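Local coordinates for agmatinase (Deinococcus radiodurans, PDB 1WOH), which probably hydrolyses agmatine to putrescine and urea, as a hexameric dimanganese enzyme of the arginase (ureohydrolase) family, at residues Q222-V228 and N265-D271; L215-G221 and A260-N265; G180-L184 and E245-L249; I238-S242 and E274-D280; P23-W27 and Q106-R110. All coordinates share one frame; numbering follows the deposited sequence.

Interaction 1 (Q222-V228 and N265-D271); sequences QNVYFSV and NTVVGLD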
# COMPACT_ATOMS: atom_id res chain seq x y z
N GLN A 222 34.86 3.20 28.81
CA GLN A 222 35.40 3.59 27.50
C GLN A 222 34.63 4.73 26.85
O GLN A 222 33.57 5.12 27.31
CB GLN A 222 35.35 2.38 26.56
CG GLN A 222 35.96 1.13 27.13
CD GLN A 222 37.48 1.15 27.10
OE1 GLN A 222 38.10 2.21 27.10
NE2 GLN A 222 38.08 -0.03 27.07
N ASN A 223 35.20 5.29 25.78
CA ASN A 223 34.53 6.33 25.02
C ASN A 223 33.81 5.49 23.98
O ASN A 223 34.45 4.82 23.16
CB ASN A 223 35.54 7.25 24.33
CG ASN A 223 36.23 8.17 25.31
OD1 ASN A 223 35.59 8.78 26.16
ND2 ASN A 223 37.55 8.28 25.18
N VAL A 224 32.49 5.52 24.01
CA VAL A 224 31.69 4.72 23.10
C VAL A 224 30.80 5.46 22.12
O VAL A 224 30.14 6.45 22.46
CB VAL A 224 30.80 3.74 23.92
CG1 VAL A 224 29.81 3.00 23.00
CG2 VAL A 224 31.69 2.74 24.66
N TYR A 225 30.81 4.98 20.88
CA TYR A 225 29.98 5.51 19.81
C TYR A 225 28.99 4.37 19.56
O TYR A 225 29.40 3.22 19.41
CB TYR A 225 30.81 5.74 18.55
CG TYR A 225 30.03 6.18 17.34
CD1 TYR A 225 29.96 7.53 16.97
CD2 TYR A 225 29.40 5.24 16.52
CE1 TYR A 225 29.29 7.93 15.82
CE2 TYR A 225 28.72 5.63 15.37
CZ TYR A 225 28.67 6.97 15.02
OH TYR A 225 28.03 7.35 13.86
N PHE A 226 27.70 4.69 19.56
CA PHE A 226 26.65 3.69 19.32
C PHE A 226 26.24 3.73 17.85
O PHE A 226 25.92 4.79 17.33
CB PHE A 226 25.39 4.01 20.14
CG PHE A 226 25.50 3.70 21.61
CD1 PHE A 226 25.04 4.61 22.55
CD2 PHE A 226 26.00 2.48 22.05
CE1 PHE A 226 25.07 4.32 23.91
CE2 PHE A 226 26.03 2.17 23.41
CZ PHE A 226 25.56 3.10 24.34
N SER A 227 26.26 2.58 17.19
CA SER A 227 25.79 2.52 15.81
C SER A 227 24.64 1.53 15.82
O SER A 227 24.84 0.35 16.08
CB SER A 227 26.87 2.03 14.84
OG SER A 227 26.33 1.96 13.53
N VAL A 228 23.44 2.02 15.55
CA VAL A 228 22.27 1.15 15.54
C VAL A 228 21.72 0.96 14.14
O VAL A 228 21.18 1.88 13.54
CB VAL A 228 21.14 1.72 16.42
CG1 VAL A 228 19.93 0.77 16.38
CG2 VAL A 228 21.64 1.89 17.86
N ASN A 265 29.76 3.74 30.41
CA ASN A 265 30.72 4.33 29.48
C ASN A 265 30.43 5.78 29.19
O ASN A 265 29.39 6.31 29.56
CB ASN A 265 30.70 3.55 28.16
CG ASN A 265 31.16 2.12 28.30
OD1 ASN A 265 32.36 1.83 28.33
ND2 ASN A 265 30.21 1.20 28.41
N THR A 266 31.37 6.43 28.51
CA THR A 266 31.20 7.82 28.12
C THR A 266 30.73 7.76 26.67
O THR A 266 31.51 7.44 25.77
CB THR A 266 32.53 8.59 28.17
OG1 THR A 266 33.03 8.59 29.51
CG2 THR A 266 32.34 10.03 27.71
N VAL A 267 29.44 8.04 26.45
CA VAL A 267 28.85 8.00 25.11
C VAL A 267 29.16 9.29 24.34
O VAL A 267 28.78 10.38 24.76
CB VAL A 267 27.32 7.82 25.21
CG1 VAL A 267 26.70 7.73 23.82
CG2 VAL A 267 27.01 6.56 26.01
N VAL A 268 29.85 9.14 23.21
CA VAL A 268 30.26 10.29 22.40
C VAL A 268 29.37 10.57 21.19
O VAL A 268 29.49 11.63 20.55
CB VAL A 268 31.72 10.10 21.91
CG1 VAL A 268 32.63 9.87 23.10
CG2 VAL A 268 31.80 8.91 20.95
N GLY A 269 28.48 9.65 20.87
CA GLY A 269 27.59 9.85 19.74
C GLY A 269 26.80 8.60 19.42
O GLY A 269 27.05 7.53 19.97
N LEU A 270 25.83 8.75 18.52
CA LEU A 270 24.99 7.63 18.12
C LEU A 270 24.45 7.83 16.72
O LEU A 270 24.10 8.95 16.35
CB LEU A 270 23.81 7.48 19.09
CG LEU A 270 22.68 6.51 18.71
CD1 LEU A 270 21.99 6.00 19.95
CD2 LEU A 270 21.69 7.22 17.78
N ASP A 271 24.41 6.76 15.92
CA ASP A 271 23.81 6.87 14.61
C ASP A 271 22.71 5.82 14.52
O ASP A 271 22.76 4.79 15.18
CB ASP A 271 24.84 6.75 13.44
CG ASP A 271 25.45 5.36 13.27
OD1 ASP A 271 24.77 4.33 13.47
OD2 ASP A 271 26.64 5.30 12.87
O HOH W 1 36.04 8.28 28.75

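Interaction 2 (L215-G221 and A260-N265); sequences LAQLPRG and AAAANN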
# COMPACT_ATOMS: atom_id res chain seq x y z
N LEU A 215 25.67 -8.79 28.11
CA LEU A 215 25.88 -7.48 28.72
C LEU A 215 27.24 -7.45 29.41
O LEU A 215 27.89 -6.41 29.49
CB LEU A 215 24.78 -7.16 29.74
CG LEU A 215 23.33 -7.20 29.25
CD1 LEU A 215 22.39 -6.77 30.37
CD2 LEU A 215 23.16 -6.29 28.04
N ALA A 216 27.68 -8.61 29.91
CA ALA A 216 28.97 -8.70 30.59
C ALA A 216 30.14 -8.55 29.62
O ALA A 216 31.27 -8.31 30.04
CB ALA A 216 29.07 -10.03 31.33
N GLN A 217 29.87 -8.69 28.33
CA GLN A 217 30.92 -8.55 27.32
C GLN A 217 31.04 -7.12 26.80
O GLN A 217 32.00 -6.80 26.11
CB GLN A 217 30.65 -9.48 26.14
CG GLN A 217 30.59 -10.96 26.49
CD GLN A 217 30.41 -11.82 25.26
OE1 GLN A 217 31.26 -11.85 24.37
NE2 GLN A 217 29.29 -12.54 25.20
N LEU A 218 30.08 -6.27 27.14
CA LEU A 218 30.11 -4.88 26.69
C LEU A 218 31.25 -4.10 27.33
O LEU A 218 31.72 -4.44 28.42
CB LEU A 218 28.78 -4.19 26.98
CG LEU A 218 27.56 -4.80 26.27
CD1 LEU A 218 26.31 -4.07 26.72
CD2 LEU A 218 27.73 -4.69 24.76
N PRO A 219 31.72 -3.03 26.67
CA PRO A 219 32.82 -2.20 27.18
C PRO A 219 32.49 -1.48 28.49
O PRO A 219 31.33 -1.26 28.82
CB PRO A 219 33.08 -1.23 26.03
CG PRO A 219 31.73 -1.11 25.37
CD PRO A 219 31.25 -2.53 25.36
N ARG A 220 33.53 -1.12 29.23
CA ARG A 220 33.37 -0.42 30.49
C ARG A 220 34.40 0.70 30.65
O ARG A 220 35.59 0.48 30.44
CB ARG A 220 33.48 -1.41 31.66
CG ARG A 220 32.39 -2.45 31.67
CD ARG A 220 32.56 -3.44 32.81
NE ARG A 220 31.41 -4.33 32.92
CZ ARG A 220 31.00 -5.17 31.97
NH1 ARG A 220 31.66 -5.24 30.82
NH2 ARG A 220 29.94 -5.94 32.17
N GLY A 221 33.92 1.89 31.02
CA GLY A 221 34.80 3.03 31.22
C GLY A 221 35.46 3.52 29.95
O GLY A 221 36.49 4.21 30.00
N ALA A 260 22.69 -0.69 29.10
CA ALA A 260 23.82 -1.22 29.85
C ALA A 260 25.10 -0.50 29.48
O ALA A 260 25.89 -0.10 30.34
CB ALA A 260 23.96 -2.71 29.60
N ALA A 261 25.32 -0.32 28.18
CA ALA A 261 26.52 0.36 27.71
C ALA A 261 26.52 1.83 28.12
O ALA A 261 27.56 2.36 28.49
CB ALA A 261 26.62 0.23 26.19
N ALA A 262 25.36 2.47 28.07
CA ALA A 262 25.24 3.89 28.42
C ALA A 262 25.52 4.16 29.90
O ALA A 262 25.97 5.25 30.27
CB ALA A 262 23.85 4.39 28.06
N ALA A 263 25.25 3.16 30.74
CA ALA A 263 25.44 3.30 32.18
C ALA A 263 26.88 3.15 32.65
O ALA A 263 27.23 3.61 33.73
CB ALA A 263 24.56 2.29 32.90
N ASN A 264 27.72 2.50 31.84
CA ASN A 264 29.10 2.25 32.23
C ASN A 264 30.16 2.85 31.31
O ASN A 264 31.33 2.50 31.42
CB ASN A 264 29.34 0.74 32.32
CG ASN A 264 28.40 0.06 33.29
OD1 ASN A 264 28.46 0.30 34.49
ND2 ASN A 264 27.51 -0.78 32.77
N ASN A 265 29.76 3.74 30.41
CA ASN A 265 30.72 4.33 29.48
C ASN A 265 30.43 5.78 29.19
O ASN A 265 29.39 6.31 29.56
CB ASN A 265 30.70 3.55 28.16
CG ASN A 265 31.16 2.12 28.30
OD1 ASN A 265 32.36 1.83 28.33
ND2 ASN A 265 30.21 1.20 28.41
O HOH W 2 28.64 -1.77 29.53

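Interaction 3 (G180-L184 and E245-L249); sequences GLRGL and EPDGL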
# COMPACT_ATOMS: atom_id res chain seq x y z
N GLY A 180 24.02 -9.08 17.58
CA GLY A 180 22.82 -9.35 16.80
C GLY A 180 23.06 -10.07 15.49
O GLY A 180 22.11 -10.37 14.77
N LEU A 181 24.32 -10.38 15.19
CA LEU A 181 24.67 -11.04 13.93
C LEU A 181 23.93 -12.36 13.70
O LEU A 181 23.79 -13.19 14.60
CB LEU A 181 26.18 -11.30 13.87
CG LEU A 181 27.12 -10.09 13.96
CD1 LEU A 181 28.55 -10.56 13.81
CD2 LEU A 181 26.78 -9.08 12.87
N ARG A 182 23.47 -12.54 12.46
CA ARG A 182 22.75 -13.74 12.07
C ARG A 182 22.60 -13.75 10.55
O ARG A 182 22.82 -12.72 9.89
CB ARG A 182 21.37 -13.76 12.72
CG ARG A 182 20.51 -12.55 12.37
CD ARG A 182 19.29 -12.47 13.29
NE ARG A 182 18.34 -11.45 12.86
CZ ARG A 182 18.39 -10.17 13.20
NH1 ARG A 182 19.36 -9.71 13.98
NH2 ARG A 182 17.46 -9.34 12.75
N GLY A 183 22.24 -14.90 9.99
CA GLY A 183 22.08 -14.99 8.55
C GLY A 183 22.86 -16.15 7.97
O GLY A 183 23.79 -16.64 8.59
N LEU A 184 22.48 -16.59 6.77
CA LEU A 184 23.17 -17.72 6.15
C LEU A 184 24.53 -17.35 5.58
O LEU A 184 25.41 -18.20 5.47
CB LEU A 184 22.32 -18.30 5.02
CG LEU A 184 20.94 -18.86 5.38
CD1 LEU A 184 20.29 -19.42 4.13
CD2 LEU A 184 21.07 -19.94 6.44
N GLU A 245 16.62 -10.00 8.35
CA GLU A 245 17.08 -11.33 8.70
C GLU A 245 16.18 -11.78 9.86
O GLU A 245 16.01 -11.04 10.83
CB GLU A 245 18.54 -11.26 9.15
CG GLU A 245 19.40 -12.44 8.77
CD GLU A 245 19.38 -12.74 7.28
OE1 GLU A 245 19.96 -11.96 6.48
OE2 GLU A 245 18.76 -13.75 6.91
N PRO A 246 15.57 -12.98 9.76
CA PRO A 246 14.68 -13.46 10.83
C PRO A 246 15.36 -13.67 12.18
O PRO A 246 16.58 -13.75 12.26
CB PRO A 246 14.15 -14.77 10.27
CG PRO A 246 15.33 -15.29 9.47
CD PRO A 246 15.80 -14.03 8.76
N ASP A 247 14.54 -13.74 13.22
CA ASP A 247 14.99 -13.98 14.59
C ASP A 247 16.01 -12.97 15.09
O ASP A 247 17.17 -13.32 15.33
CB ASP A 247 15.56 -15.39 14.70
CG ASP A 247 14.61 -16.44 14.15
OD1 ASP A 247 13.49 -16.56 14.69
OD2 ASP A 247 14.99 -17.13 13.18
N GLY A 248 15.58 -11.72 15.23
CA GLY A 248 16.47 -10.68 15.70
C GLY A 248 16.12 -10.18 17.09
O GLY A 248 15.36 -10.83 17.82
N LEU A 249 16.67 -9.03 17.44
CA LEU A 249 16.45 -8.41 18.73
C LEU A 249 15.05 -7.87 18.89
O LEU A 249 14.49 -7.31 17.96
CB LEU A 249 17.39 -7.21 18.91
CG LEU A 249 18.89 -7.43 18.88
CD1 LEU A 249 19.58 -6.08 18.76
CD2 LEU A 249 19.33 -8.16 20.14
O HOH W 3 20.31 -15.17 5.52

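Interaction 4 (I238-S242 and E274-D280); sequences IPGTS and ELAPNLD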
# COMPACT_ATOMS: atom_id res chain seq x y z
N ILE A 238 10.58 -4.46 13.41
CA ILE A 238 10.99 -3.38 12.52
C ILE A 238 11.16 -3.93 11.09
O ILE A 238 12.27 -4.24 10.67
CB ILE A 238 12.35 -2.79 12.97
CG1 ILE A 238 12.30 -2.43 14.46
CG2 ILE A 238 12.70 -1.57 12.12
CD1 ILE A 238 11.27 -1.35 14.82
N PRO A 239 10.05 -4.06 10.34
CA PRO A 239 10.14 -4.58 8.98
C PRO A 239 10.69 -3.58 7.95
O PRO A 239 11.10 -3.99 6.87
CB PRO A 239 8.70 -4.98 8.67
CG PRO A 239 7.92 -3.91 9.39
CD PRO A 239 8.64 -3.86 10.74
N GLY A 240 10.68 -2.30 8.29
CA GLY A 240 11.15 -1.27 7.37
C GLY A 240 12.65 -1.15 7.21
O GLY A 240 13.27 -0.21 7.73
N THR A 241 13.25 -2.09 6.50
CA THR A 241 14.70 -2.08 6.27
C THR A 241 15.00 -2.89 5.01
O THR A 241 14.28 -3.83 4.68
CB THR A 241 15.47 -2.65 7.50
OG1 THR A 241 16.87 -2.37 7.35
CG2 THR A 241 15.29 -4.14 7.62
N SER A 242 16.07 -2.53 4.30
CA SER A 242 16.43 -3.20 3.05
C SER A 242 16.63 -4.71 3.07
O SER A 242 16.02 -5.44 2.28
CB SER A 242 17.70 -2.57 2.47
OG SER A 242 18.17 -3.33 1.36
N GLU A 274 19.84 2.59 8.22
CA GLU A 274 19.13 1.57 7.44
C GLU A 274 17.61 1.49 7.59
O GLU A 274 16.99 0.52 7.16
CB GLU A 274 19.75 0.20 7.72
CG GLU A 274 21.20 0.05 7.22
CD GLU A 274 21.31 -0.19 5.72
OE1 GLU A 274 20.33 -0.68 5.12
OE2 GLU A 274 22.39 0.09 5.14
N LEU A 275 16.99 2.50 8.18
CA LEU A 275 15.54 2.51 8.29
C LEU A 275 15.00 2.83 6.89
O LEU A 275 15.49 3.76 6.25
CB LEU A 275 15.09 3.61 9.26
CG LEU A 275 13.76 3.56 10.02
CD1 LEU A 275 13.27 5.00 10.22
CD2 LEU A 275 12.73 2.74 9.29
N ALA A 276 14.02 2.06 6.42
CA ALA A 276 13.40 2.30 5.11
C ALA A 276 11.90 2.45 5.36
O ALA A 276 11.17 1.46 5.35
CB ALA A 276 13.65 1.13 4.17
N PRO A 277 11.43 3.68 5.59
CA PRO A 277 10.01 3.97 5.86
C PRO A 277 9.06 3.48 4.77
O PRO A 277 7.93 3.09 5.05
CB PRO A 277 9.98 5.50 5.97
CG PRO A 277 11.38 5.85 6.37
CD PRO A 277 12.21 4.93 5.53
N ASN A 278 9.54 3.51 3.53
CA ASN A 278 8.75 3.10 2.38
C ASN A 278 8.47 1.60 2.38
O ASN A 278 7.59 1.14 1.65
CB ASN A 278 9.49 3.47 1.10
CG ASN A 278 10.90 2.91 1.07
OD1 ASN A 278 11.66 3.07 2.03
ND2 ASN A 278 11.27 2.27 -0.03
N LEU A 279 9.20 0.86 3.20
CA LEU A 279 9.03 -0.59 3.27
C LEU A 279 8.17 -1.04 4.44
O LEU A 279 8.03 -2.23 4.70
CB LEU A 279 10.39 -1.29 3.32
CG LEU A 279 11.23 -1.10 2.05
CD1 LEU A 279 12.57 -1.78 2.23
CD2 LEU A 279 10.50 -1.68 0.85
N ASP A 280 7.60 -0.08 5.17
CA ASP A 280 6.72 -0.42 6.29
C ASP A 280 5.53 0.54 6.27
O ASP A 280 5.56 1.60 6.89
CB ASP A 280 7.42 -0.30 7.64
CG ASP A 280 6.50 -0.64 8.80
OD1 ASP A 280 6.95 -0.61 9.97
OD2 ASP A 280 5.32 -0.96 8.54
O HOH W 4 18.75 -3.63 6.04
O HOH W 5 17.63 -0.06 4.56

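Interaction 5 (P23-W27 and Q106-R110); sequences PDGDW and QVRGR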
# COMPACT_ATOMS: atom_id res chain seq x y z
N PRO A 23 24.71 23.69 11.05
CA PRO A 23 25.87 22.94 11.56
C PRO A 23 27.01 23.79 12.11
O PRO A 23 27.53 23.51 13.19
CB PRO A 23 26.29 22.11 10.36
CG PRO A 23 24.98 21.78 9.73
CD PRO A 23 24.25 23.11 9.78
N ASP A 24 27.40 24.83 11.38
CA ASP A 24 28.50 25.68 11.81
C ASP A 24 28.01 27.01 12.36
O ASP A 24 28.77 27.98 12.43
CB ASP A 24 29.44 25.94 10.63
CG ASP A 24 28.87 26.93 9.63
OD1 ASP A 24 27.69 26.76 9.24
OD2 ASP A 24 29.59 27.86 9.24
N GLY A 25 26.74 27.05 12.75
CA GLY A 25 26.17 28.27 13.30
C GLY A 25 26.62 28.54 14.72
O GLY A 25 27.41 27.79 15.28
N ASP A 26 26.11 29.62 15.31
CA ASP A 26 26.48 29.98 16.67
C ASP A 26 25.44 29.46 17.66
O ASP A 26 24.55 30.20 18.08
CB ASP A 26 26.60 31.50 16.80
CG ASP A 26 26.93 31.95 18.21
OD1 ASP A 26 27.89 31.40 18.80
OD2 ASP A 26 26.24 32.85 18.73
N TRP A 27 25.58 28.19 18.03
CA TRP A 27 24.66 27.56 18.98
C TRP A 27 25.35 26.50 19.82
O TRP A 27 26.46 26.04 19.51
CB TRP A 27 23.48 26.92 18.25
CG TRP A 27 23.89 25.88 17.25
CD1 TRP A 27 24.27 26.09 15.96
CD2 TRP A 27 24.05 24.47 17.50
NE1 TRP A 27 24.66 24.90 15.38
CE2 TRP A 27 24.54 23.89 16.30
CE3 TRP A 27 23.84 23.65 18.61
CZ2 TRP A 27 24.81 22.53 16.19
CZ3 TRP A 27 24.11 22.29 18.50
CH2 TRP A 27 24.59 21.74 17.30
N GLN A 106 31.40 19.74 12.80
CA GLN A 106 30.81 21.01 13.23
C GLN A 106 29.73 20.79 14.28
O GLN A 106 29.64 21.54 15.25
CB GLN A 106 30.24 21.77 12.04
CG GLN A 106 31.26 22.08 10.95
CD GLN A 106 30.66 22.85 9.80
OE1 GLN A 106 29.57 22.53 9.31
NE2 GLN A 106 31.37 23.88 9.34
N VAL A 107 28.90 19.77 14.08
CA VAL A 107 27.84 19.48 15.02
C VAL A 107 28.40 18.94 16.33
O VAL A 107 27.96 19.33 17.42
CB VAL A 107 26.84 18.46 14.42
CG1 VAL A 107 25.91 17.91 15.52
CG2 VAL A 107 26.02 19.15 13.34
N ARG A 108 29.39 18.07 16.23
CA ARG A 108 30.01 17.51 17.43
C ARG A 108 30.58 18.60 18.33
O ARG A 108 30.45 18.54 19.56
CB ARG A 108 31.12 16.53 17.03
CG ARG A 108 30.83 15.10 17.41
CD ARG A 108 31.82 14.61 18.46
NE ARG A 108 33.16 14.51 17.91
CZ ARG A 108 34.26 14.27 18.63
NH1 ARG A 108 34.17 14.09 19.94
NH2 ARG A 108 35.43 14.19 18.03
N GLY A 109 31.20 19.60 17.73
CA GLY A 109 31.80 20.68 18.50
C GLY A 109 30.84 21.64 19.16
O GLY A 109 31.27 22.56 19.86
N ARG A 110 29.54 21.45 18.95
CA ARG A 110 28.56 22.34 19.54
C ARG A 110 27.54 21.63 20.42
O ARG A 110 26.57 22.24 20.86
CB ARG A 110 27.84 23.12 18.43
CG ARG A 110 28.75 24.05 17.63
CD ARG A 110 28.04 24.57 16.40
NE ARG A 110 28.82 25.56 15.65
CZ ARG A 110 29.98 25.32 15.05
NH1 ARG A 110 30.53 24.11 15.09
NH2 ARG A 110 30.61 26.30 14.40

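Interaction 1 (Q222-V228 and N265-D271)
Asp271 OD2 is gripped by two hydroxyls: Tyr225 OH of the neighbouring strand donates to it at 2.7 Å, meeting its anti side somewhat out of the carboxylate plane, and Ser124 OG bonds it as well. Ser227 OG donates to the other oxygen, Asp271 OD1, at 2.8 Å on the syn side. The carboxylate stands 76° to the phenol ring, with OD2 at the ring's edge. Asp271 CG sits between its own backbone N and carbonyl carbon (chi1 69°), which turns the group toward both hydroxyls. Ser227 OG has His121 NE2 as a second partner.

These are adjacent parallel strands of the arginase-fold sheet, the two ends of a beta-alpha-beta unit through helix 251-264. The backbone ladder begins with Thr266 N donating to Gln222 O and ends with Val228 N donating to Asp271 O. On the other face, Phe226 CE1 meets Val267 CG2 at 3.6 Å, and Leu270 CD1 reaches Phe226 CB at 3.9 Å. At the start of the strands Asn265 OD1 accepts from Gln222 N (2.9 Å) on a lone pair, while its ND2 is bonded to Pro219 O.

His121 is a manganese ligand, so Ser227 acts as a second-shell group; the buried Asp271 probably helps fix that hydroxyl against His121.

Interaction 2 (L215-G221 and A260-N265)
Leu215 and Leu218 supply the apolar part of this contact, and both aim a methyl at the same alanine. Leu215 CD2 and Leu218 CD1 each come to 4.0 Å from Ala260 CB, so that the small side chain is met by two leucine branches. Leu218 CD1 also touches Ala261 CB, at 4.3 Å. Ile257, one turn earlier on the helix, packs against both leucines.

The polar part gathers at the end of the helix. Asn265 ND2 donates to Pro219 O at 2.7 Å, and Pro219 O lies in the plane of the Asn265 amide. Seen from Pro219 the approach is different: the nitrogen stands well above the carbonyl plane, 58° out of it. The same ND2 gives a second, similarly straight bond to Ala261 O at 2.9 Å, this time on a lone pair, so the amide links the last turn of the helix to the loop.

This is the turning point of a right-handed beta-alpha-beta crossover, where helix 251-264 gives way to strand 266-273 beside the loop that enters strand 223-229. The backbones meet there directly: Gly221 N donates to Asn264 O at 2.7 Å.

Water provides a further link. One molecule donates to Pro219 O at 2.8 Å and, weakly, to Ala260 O. Within the loop, a type I turn runs from Leu215 to Leu218. The Arg220 guanidinium lies near this turn, with weak bonds from NH2 to Leu215 O and from NH1 to Ala216 O, but its exact position is doubtful.

Interaction 3 (G180-L184 and E245-L249)
Loops at the C-terminal ends of the sheet strands, the rim that carries the manganese site in the arginase fold, meet here through Arg182. Its guanidinium grips Glu245 O side-on with two nitrogens: NH2 at 2.9 Å and NE at 3.1 Å. The oxygen lies in the plane of the guanidinium, and both nitrogens come from the same face of the carbonyl plane. A weak bond also runs from NE to Pro246 O. From CG to NE the arginine chain is extended, starting from a CG held between backbone N and carbonyl carbon (chi1 59°), and this carries the charged end across the 245-249 loop.

Arg182 NH1 donates to Gly180 O (2.9 Å) and to Gly232 O, so the cation is held among backbone carbonyls close to Asp231, a manganese ligand. The Glu245 side chain runs antiparallel to the arginine without pairing with it, its carboxylate 73° from the guanidinium plane. Its OE2 instead forms a salt bridge with Arg291 of the second subunit, and Asp247 OD1 accepts from Ala252 N of that subunit. A water also contacts Glu245 OE2 and accepts from Leu184 N at 2.9 Å.

Interaction 4 (I238-S242 and E274-D280)
Gly240, the centre of an inverse gamma turn, presents its carbonyl to the 274-280 loop: Ala276 N donates to Gly240 O at 2.7 Å, with a nearly straight N-H (170°) arriving from above the carbonyl plane. Next along, Thr241 OG1 donates to Glu274 O at 2.9 Å. With OG1 anti to the backbone N (chi1 -168°), the hydroxyl lies beside the carbonyl carbon and faces that oxygen.

Carbon atoms also lie against oxygens round the turn. Leu275 CD2 packs on Gly240 O at 3.4 Å, Leu279 CD1 lies 3.6 Å from Thr241 O, and Pro239 CG rests against Asp280 OD1 at 3.5 Å. That carboxylate is itself tied to Thr282, just before helix 284-302, and to Ser285 in its first turn.

Two waters extend the polar side. One accepts from Ser242 N and donates to Glu274 O and to Glu274 OE1 (2.8 Å); the other donates to Thr241 OG1 and weakly to the same OE1. The other carboxylate oxygen, OE2, accepts from His121 N and Asn159 ND2.

Both loops follow sheet strands at the active-site end of the arginase fold. Glu274 thus connects this water-lined join to the backbone of the manganese ligand His121, and is likely to help position it from the second shell.

Interaction 5 (P23-W27 and Q106-R110)
Arg110 lays its aliphatic chain over one face of the Trp27 indole. CB sits above the six-membered ring, 3.7 Å from its centroid and only 9° off the normal, a CH-pi contact, while CD lies further along the same face, 3.5 Å from Trp27 NE1. The two side chains run at about a right angle. This joins the loop before strand 31-36, the first strand in the chain of the arginase-fold sheet, to the C-terminal end of helix 93-108, on the protein surface away from the metal site.

Extended from CG to NE, with CG anti to the carbonyl carbon (chi1 -64°), the arginine passes the indole and brings its guanidinium into the curve of the 23-27 loop. NE donates to Gly25 O at 2.7 Å; the bond lies in the carbonyl plane and close to the plane of the guanidinium. Pro23 O and Asp24 CA lie over one face of that group. At its other end, NH1 turns back to Gln106 O (2.7 Å), so the arginine links the last turn of helix 93-108, which it follows, to the loop. Trp27 NE1 is held by Gln22 O, which helps fix the indole's rotation.

Nearby, Pro23 CB meets Val107 CG2 at 4.2 Å, and Trp27 CH2 reaches Val107 CG1 at 4.4 Å. Val107 and Trp27 both continue onto Ala32 of strand 31-36. Gln106 and Asp24 run parallel to each other, with amide and carboxylate planes 10° apart, and Gln106 OE1 rests 3.5 Å from Pro23 CB.

From the N terminus, interaction 5 comes first: it closes 23-27 onto the end of helix 93-108 before any other contact opens. The remaining four cross one another. Interaction 3 begins at the end of strand 173-181 and closes on the loop before helix 251-264. Interactions 2, 1 and 4 open within that span, at 215-221, 222-228 and 238-242, and close after it in the same order. Interactions 1 and 2 touch, share Asn265 and bind the strand-helix-strand unit together, with Phe226 against Ala261. Interactions 3 and 4 join loops around the manganese site, about 16 Å apart between centres, and both reach the second subunit.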